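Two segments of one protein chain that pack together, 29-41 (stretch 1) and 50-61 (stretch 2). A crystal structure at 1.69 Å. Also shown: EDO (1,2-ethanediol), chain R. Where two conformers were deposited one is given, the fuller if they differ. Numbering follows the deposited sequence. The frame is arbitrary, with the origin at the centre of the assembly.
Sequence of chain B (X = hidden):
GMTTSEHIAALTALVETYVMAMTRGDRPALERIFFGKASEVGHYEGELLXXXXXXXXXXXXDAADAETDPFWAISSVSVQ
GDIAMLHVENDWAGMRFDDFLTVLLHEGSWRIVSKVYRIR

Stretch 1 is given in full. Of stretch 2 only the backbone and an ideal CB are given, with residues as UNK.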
# COMPACT_ATOMS: atom_id res chain seq x y z
N ALA B 29 -4.14 -26.30 11.06
CA ALA B 29 -3.39 -25.04 10.84
C ALA B 29 -4.31 -23.94 10.35
O ALA B 29 -4.23 -22.79 10.78
CB ALA B 29 -2.24 -25.27 9.85
N LEU B 30 -5.19 -24.28 9.41
CA LEU B 30 -6.14 -23.31 8.86
C LEU B 30 -7.14 -22.84 9.90
O LEU B 30 -7.49 -21.67 9.91
CB LEU B 30 -6.87 -23.90 7.66
CG LEU B 30 -5.95 -24.12 6.42
CD1 LEU B 30 -6.61 -25.09 5.43
CD2 LEU B 30 -5.54 -22.77 5.78
N GLU B 31 -7.61 -23.74 10.77
CA GLU B 31 -8.53 -23.34 11.83
C GLU B 31 -7.82 -22.47 12.86
O GLU B 31 -8.46 -21.65 13.49
CB GLU B 31 -9.23 -24.57 12.46
CG GLU B 31 -10.20 -25.21 11.46
CD GLU B 31 -11.00 -26.40 11.98
OE1 GLU B 31 -10.63 -27.04 13.00
OE2 GLU B 31 -12.00 -26.75 11.30
N ARG B 32 -6.51 -22.65 13.03
CA ARG B 32 -5.73 -21.85 13.96
C ARG B 32 -5.54 -20.43 13.44
O ARG B 32 -5.76 -19.49 14.16
CB ARG B 32 -4.34 -22.45 14.21
CG ARG B 32 -3.41 -21.59 15.08
CD ARG B 32 -2.00 -22.18 15.17
NE ARG B 32 -1.10 -21.27 15.89
CZ ARG B 32 -0.98 -21.16 17.22
NH1 ARG B 32 -1.72 -21.89 18.07
NH2 ARG B 32 -0.11 -20.29 17.72
N ILE B 33 -5.14 -20.31 12.18
CA ILE B 33 -4.84 -18.98 11.57
C ILE B 33 -5.96 -18.09 11.05
O ILE B 33 -5.73 -16.89 10.78
CB ILE B 33 -3.74 -19.16 10.49
CG1 ILE B 33 -4.26 -19.85 9.22
CG2 ILE B 33 -2.52 -19.87 11.16
CD1 ILE B 33 -3.20 -19.98 8.14
N PHE B 34 -7.14 -18.69 10.88
CA PHE B 34 -8.35 -17.99 10.45
C PHE B 34 -9.35 -18.02 11.58
O PHE B 34 -9.58 -19.09 12.19
CB PHE B 34 -9.02 -18.66 9.25
CG PHE B 34 -8.36 -18.40 7.93
CD1 PHE B 34 -7.40 -19.26 7.42
CD2 PHE B 34 -8.73 -17.30 7.17
CE1 PHE B 34 -6.80 -19.03 6.20
CE2 PHE B 34 -8.12 -17.06 5.93
CZ PHE B 34 -7.17 -17.93 5.45
N PHE B 35 -9.95 -16.87 11.88
CA PHE B 35 -11.02 -16.77 12.84
C PHE B 35 -12.19 -17.65 12.40
O PHE B 35 -12.41 -17.84 11.20
CB PHE B 35 -11.54 -15.33 12.99
CG PHE B 35 -10.70 -14.47 13.89
CD1 PHE B 35 -10.92 -14.53 15.26
CD2 PHE B 35 -9.76 -13.58 13.41
CE1 PHE B 35 -10.19 -13.72 16.15
CE2 PHE B 35 -9.02 -12.76 14.31
CZ PHE B 35 -9.24 -12.86 15.67
N GLY B 36 -12.95 -18.15 13.37
CA GLY B 36 -14.12 -18.97 13.09
C GLY B 36 -15.10 -18.35 12.12
O GLY B 36 -15.61 -19.04 11.25
N LYS B 37 -15.31 -17.04 12.25
CA LYS B 37 -16.22 -16.28 11.40
C LYS B 37 -15.55 -15.62 10.19
O LYS B 37 -16.15 -14.76 9.53
CB LYS B 37 -16.96 -15.23 12.24
CG LYS B 37 -17.86 -15.77 13.33
CD LYS B 37 -18.57 -14.60 14.01
CE LYS B 37 -19.39 -15.05 15.17
NZ LYS B 37 -20.05 -13.90 15.89
N ALA B 38 -14.34 -16.06 9.83
CA ALA B 38 -13.63 -15.51 8.69
C ALA B 38 -14.33 -15.89 7.38
O ALA B 38 -15.03 -16.91 7.31
CB ALA B 38 -12.20 -16.01 8.63
N SER B 39 -14.13 -15.06 6.37
CA SER B 39 -14.69 -15.26 5.05
C SER B 39 -13.61 -15.30 3.97
O SER B 39 -12.55 -14.72 4.17
CB SER B 39 -15.62 -14.10 4.72
OG SER B 39 -14.88 -12.87 4.74
N GLU B 40 -13.87 -16.05 2.90
CA GLU B 40 -13.01 -16.10 1.70
C GLU B 40 -13.98 -15.74 0.59
O GLU B 40 -14.92 -16.50 0.33
CB GLU B 40 -12.37 -17.43 1.43
CG GLU B 40 -11.60 -17.40 0.11
CD GLU B 40 -11.16 -18.73 -0.36
OE1 GLU B 40 -12.02 -19.59 -0.55
OE2 GLU B 40 -9.96 -18.88 -0.60
N VAL B 41 -13.72 -14.62 -0.09
CA VAL B 41 -14.64 -14.09 -1.09
C VAL B 41 -13.99 -13.69 -2.40
O VAL B 41 -12.95 -13.05 -2.42
CB VAL B 41 -15.35 -12.82 -0.52
CG1 VAL B 41 -16.44 -12.33 -1.45
CG2 VAL B 41 -15.91 -13.10 0.88
N UNK B 50 -18.91 -16.81 -1.78
CA UNK B 50 -18.66 -16.34 -0.42
C UNK B 50 -18.51 -17.58 0.44
O UNK B 50 -19.52 -18.22 0.78
CB UNK B 50 -19.78 -15.43 0.09
N UNK B 51 -17.28 -17.90 0.81
CA UNK B 51 -17.00 -19.09 1.61
C UNK B 51 -16.74 -18.86 3.08
O UNK B 51 -15.93 -18.01 3.43
CB UNK B 51 -15.79 -19.81 1.02
N UNK B 52 -17.40 -19.66 3.93
CA UNK B 52 -17.15 -19.66 5.36
C UNK B 52 -15.81 -20.37 5.57
O UNK B 52 -15.30 -21.03 4.65
CB UNK B 52 -18.28 -20.34 6.13
N UNK B 53 -15.29 -20.35 6.80
CA UNK B 53 -14.06 -21.07 7.08
C UNK B 53 -14.27 -22.58 6.85
O UNK B 53 -13.40 -23.23 6.27
CB UNK B 53 -13.60 -20.80 8.51
N UNK B 54 -15.40 -23.14 7.27
CA UNK B 54 -15.65 -24.55 7.02
C UNK B 54 -15.63 -24.87 5.53
O UNK B 54 -15.04 -25.88 5.12
CB UNK B 54 -16.99 -24.96 7.63
N UNK B 55 -16.26 -24.02 4.72
CA UNK B 55 -16.31 -24.23 3.27
C UNK B 55 -14.95 -24.15 2.63
O UNK B 55 -14.56 -25.05 1.86
CB UNK B 55 -17.24 -23.20 2.62
N UNK B 56 -14.18 -23.11 2.92
CA UNK B 56 -12.88 -23.06 2.23
C UNK B 56 -11.87 -24.09 2.77
O UNK B 56 -11.04 -24.54 2.01
CB UNK B 56 -12.29 -21.66 2.36
N UNK B 57 -11.94 -24.47 4.04
CA UNK B 57 -11.03 -25.53 4.52
C UNK B 57 -11.35 -26.86 3.78
O UNK B 57 -10.44 -27.55 3.34
CB UNK B 57 -11.16 -25.71 6.03
N UNK B 58 -12.63 -27.17 3.58
CA UNK B 58 -13.03 -28.35 2.82
C UNK B 58 -12.48 -28.24 1.38
O UNK B 58 -12.11 -29.23 0.80
CB UNK B 58 -14.55 -28.50 2.81
N UNK B 59 -12.46 -27.02 0.83
CA UNK B 59 -11.91 -26.81 -0.54
C UNK B 59 -10.40 -27.04 -0.54
O UNK B 59 -9.88 -27.59 -1.52
CB UNK B 59 -12.22 -25.40 -1.05
N UNK B 60 -9.70 -26.63 0.54
CA UNK B 60 -8.26 -26.86 0.67
C UNK B 60 -8.00 -28.35 0.80
O UNK B 60 -7.08 -28.88 0.18
CB UNK B 60 -7.69 -26.11 1.87
N UNK B 61 -8.82 -29.05 1.58
CA UNK B 61 -8.66 -30.50 1.68
C UNK B 61 -8.80 -31.14 0.29
O UNK B 61 -7.98 -31.98 -0.10
CB UNK B 61 -9.69 -31.09 2.65
C1 EDO R . -14.94 -14.81 17.01
O1 EDO R . -13.74 -15.34 17.61
C2 EDO R . -14.76 -14.61 15.51
O2 EDO R . -14.82 -15.84 14.79

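Position 50 has extended backbone angles and pairs with Val-41 in an antiparallel ladder, its CB on the same face as the side chains of Val-41 and Ser-39. The ideal CB lies 4.6 Å from Val-41 CG2, so a broad apolar or aromatic group would suit. The residue is Trp-50, whose indole lies flat against the valine: Val-41 CG2 sits 3.5 Å from the centroid of the six-membered ring of Trp-50, over its face.

Position 51 pairs with Glu-40, and its CB emerges on the face that carries the Glu-40 carboxylate. A side chain able to donate a hydrogen bond is favoured. It is Asn-51; its ND2 donates to Glu-40 OE1 at 2.9 Å, reinforcing the two backbone bonds of the pair, Asn-51 N to Glu-40 O (2.8 Å) and Glu-40 N to Asn-51 O (2.9 Å).

Position 52 immediately precedes a helix, and its CB has little of stretch 1 near it. Ser, Thr, Asp or Asn would suit as a cap. Ser-52 fills the role, its OG accepting from the backbone N of position 55 at 3.1 Å.

At 53 the CB points toward stretch 1, 3.8 Å from Gly-36 O and near Phe-35 O and Ala-38 O, with Phe-34 O further out, within reach of a long donor. Lys or Arg is indicated, and the carboxylate of Glu-31 adds a favourable charge. Arg-53 donates from NH1 to Phe-34 O at 3.0 Å, while Glu-31 CG and Gly-36 CA cover opposite faces of its guanidinium. A water links Arg-53 NE to Glu-31 OE2, and another joins Arg-53 N to the carbonyls of Gly-36 and Ala-38.

Positions 54 and 55 offer CB atoms no close partner in stretch 1, so many residues would fit. Asp-54 shares the water bound by Glu-31 and Arg-53; Ala-55 makes no contact with stretch 1.

Position 56 points toward stretch 1, between Glu-40 and the ring of Phe-34; a large apolar or aromatic side chain would suit. Phe-56 turns its ring edge to the face of Phe-34, centroids 4.8 Å apart.

Position 57 faces Leu-30 and the aliphatic part of Glu-31, favouring Leu, Ile, Val or Met. Ile-57 places CD1 3.7 Å from Leu-30 CB and 3.4 Å from Glu-31 CG.

At 58 nothing of stretch 1 is near and almost any helix former would do; it is Ala-58. The CB of 59 points toward stretch 1 but has none of it within 5.5 Å, so length is free; it is selenomethionine, Met-59.

At 60 the CB approaches Leu-30 CD1, suiting a small or medium apolar group. Cys-60 fits, with CB 3.9 Å from Leu-30 CD1. Position 61 has open space beside it, suiting a polar residue; it is Glu-61.

Stretch 2 50-61: WNSRDAFIAMCE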
# COMPACT_ATOMS: atom_id res chain seq x y z
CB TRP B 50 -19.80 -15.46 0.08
CG TRP B 50 -19.44 -14.78 1.37
CD1 TRP B 50 -19.28 -15.36 2.60
CD2 TRP B 50 -19.27 -13.38 1.57
NE1 TRP B 50 -18.96 -14.42 3.53
CE2 TRP B 50 -18.96 -13.19 2.92
CE3 TRP B 50 -19.35 -12.27 0.71
CZ2 TRP B 50 -18.69 -11.92 3.45
CZ3 TRP B 50 -19.09 -11.02 1.25
CH2 TRP B 50 -18.78 -10.86 2.60
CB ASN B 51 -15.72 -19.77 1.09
CG ASN B 51 -15.85 -20.29 -0.32
OD1 ASN B 51 -16.89 -20.79 -0.72
ND2 ASN B 51 -14.76 -20.18 -1.07
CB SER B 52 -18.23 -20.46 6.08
OG SER B 52 -18.22 -21.82 5.66
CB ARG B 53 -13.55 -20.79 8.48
CG ARG B 53 -12.13 -21.29 8.70
CD ARG B 53 -11.67 -21.12 10.10
NE ARG B 53 -12.36 -22.07 10.98
CZ ARG B 53 -12.22 -22.13 12.29
NH1 ARG B 53 -11.46 -21.25 12.95
NH2 ARG B 53 -12.89 -23.05 12.96
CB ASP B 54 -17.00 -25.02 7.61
CG ASP B 54 -17.01 -25.12 9.13
OD1 ASP B 54 -15.95 -25.14 9.79
OD2 ASP B 54 -18.14 -25.25 9.67
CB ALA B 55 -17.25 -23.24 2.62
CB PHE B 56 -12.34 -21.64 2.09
CG PHE B 56 -11.87 -21.02 3.31
CD1 PHE B 56 -10.62 -21.35 3.81
CD2 PHE B 56 -12.53 -19.89 3.82
CE1 PHE B 56 -10.12 -20.73 4.90
CE2 PHE B 56 -12.01 -19.22 4.93
CZ PHE B 56 -10.82 -19.65 5.48
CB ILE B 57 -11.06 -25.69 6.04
CG1 ILE B 57 -10.43 -24.46 6.68
CG2 ILE B 57 -10.32 -26.95 6.43
CD1 ILE B 57 -10.48 -24.50 8.17
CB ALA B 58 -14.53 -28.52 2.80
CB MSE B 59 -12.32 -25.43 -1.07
CG MSE B 59 -13.81 -25.36 -1.30
SE MSE B 59 -14.34 -23.52 -1.58
CE MSE B 59 -16.26 -23.82 -1.76
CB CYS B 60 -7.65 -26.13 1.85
SG CYS B 60 -7.71 -24.34 1.68
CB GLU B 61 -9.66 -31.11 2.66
CG GLU B 61 -9.43 -30.75 4.11
CD GLU B 61 -10.52 -31.28 5.04
OE1 GLU B 61 -11.73 -31.22 4.66
OE2 GLU B 61 -10.16 -31.72 6.16
O HOH W 1 -13.41 -24.61 10.01
O HOH W 2 -16.50 -18.51 8.69
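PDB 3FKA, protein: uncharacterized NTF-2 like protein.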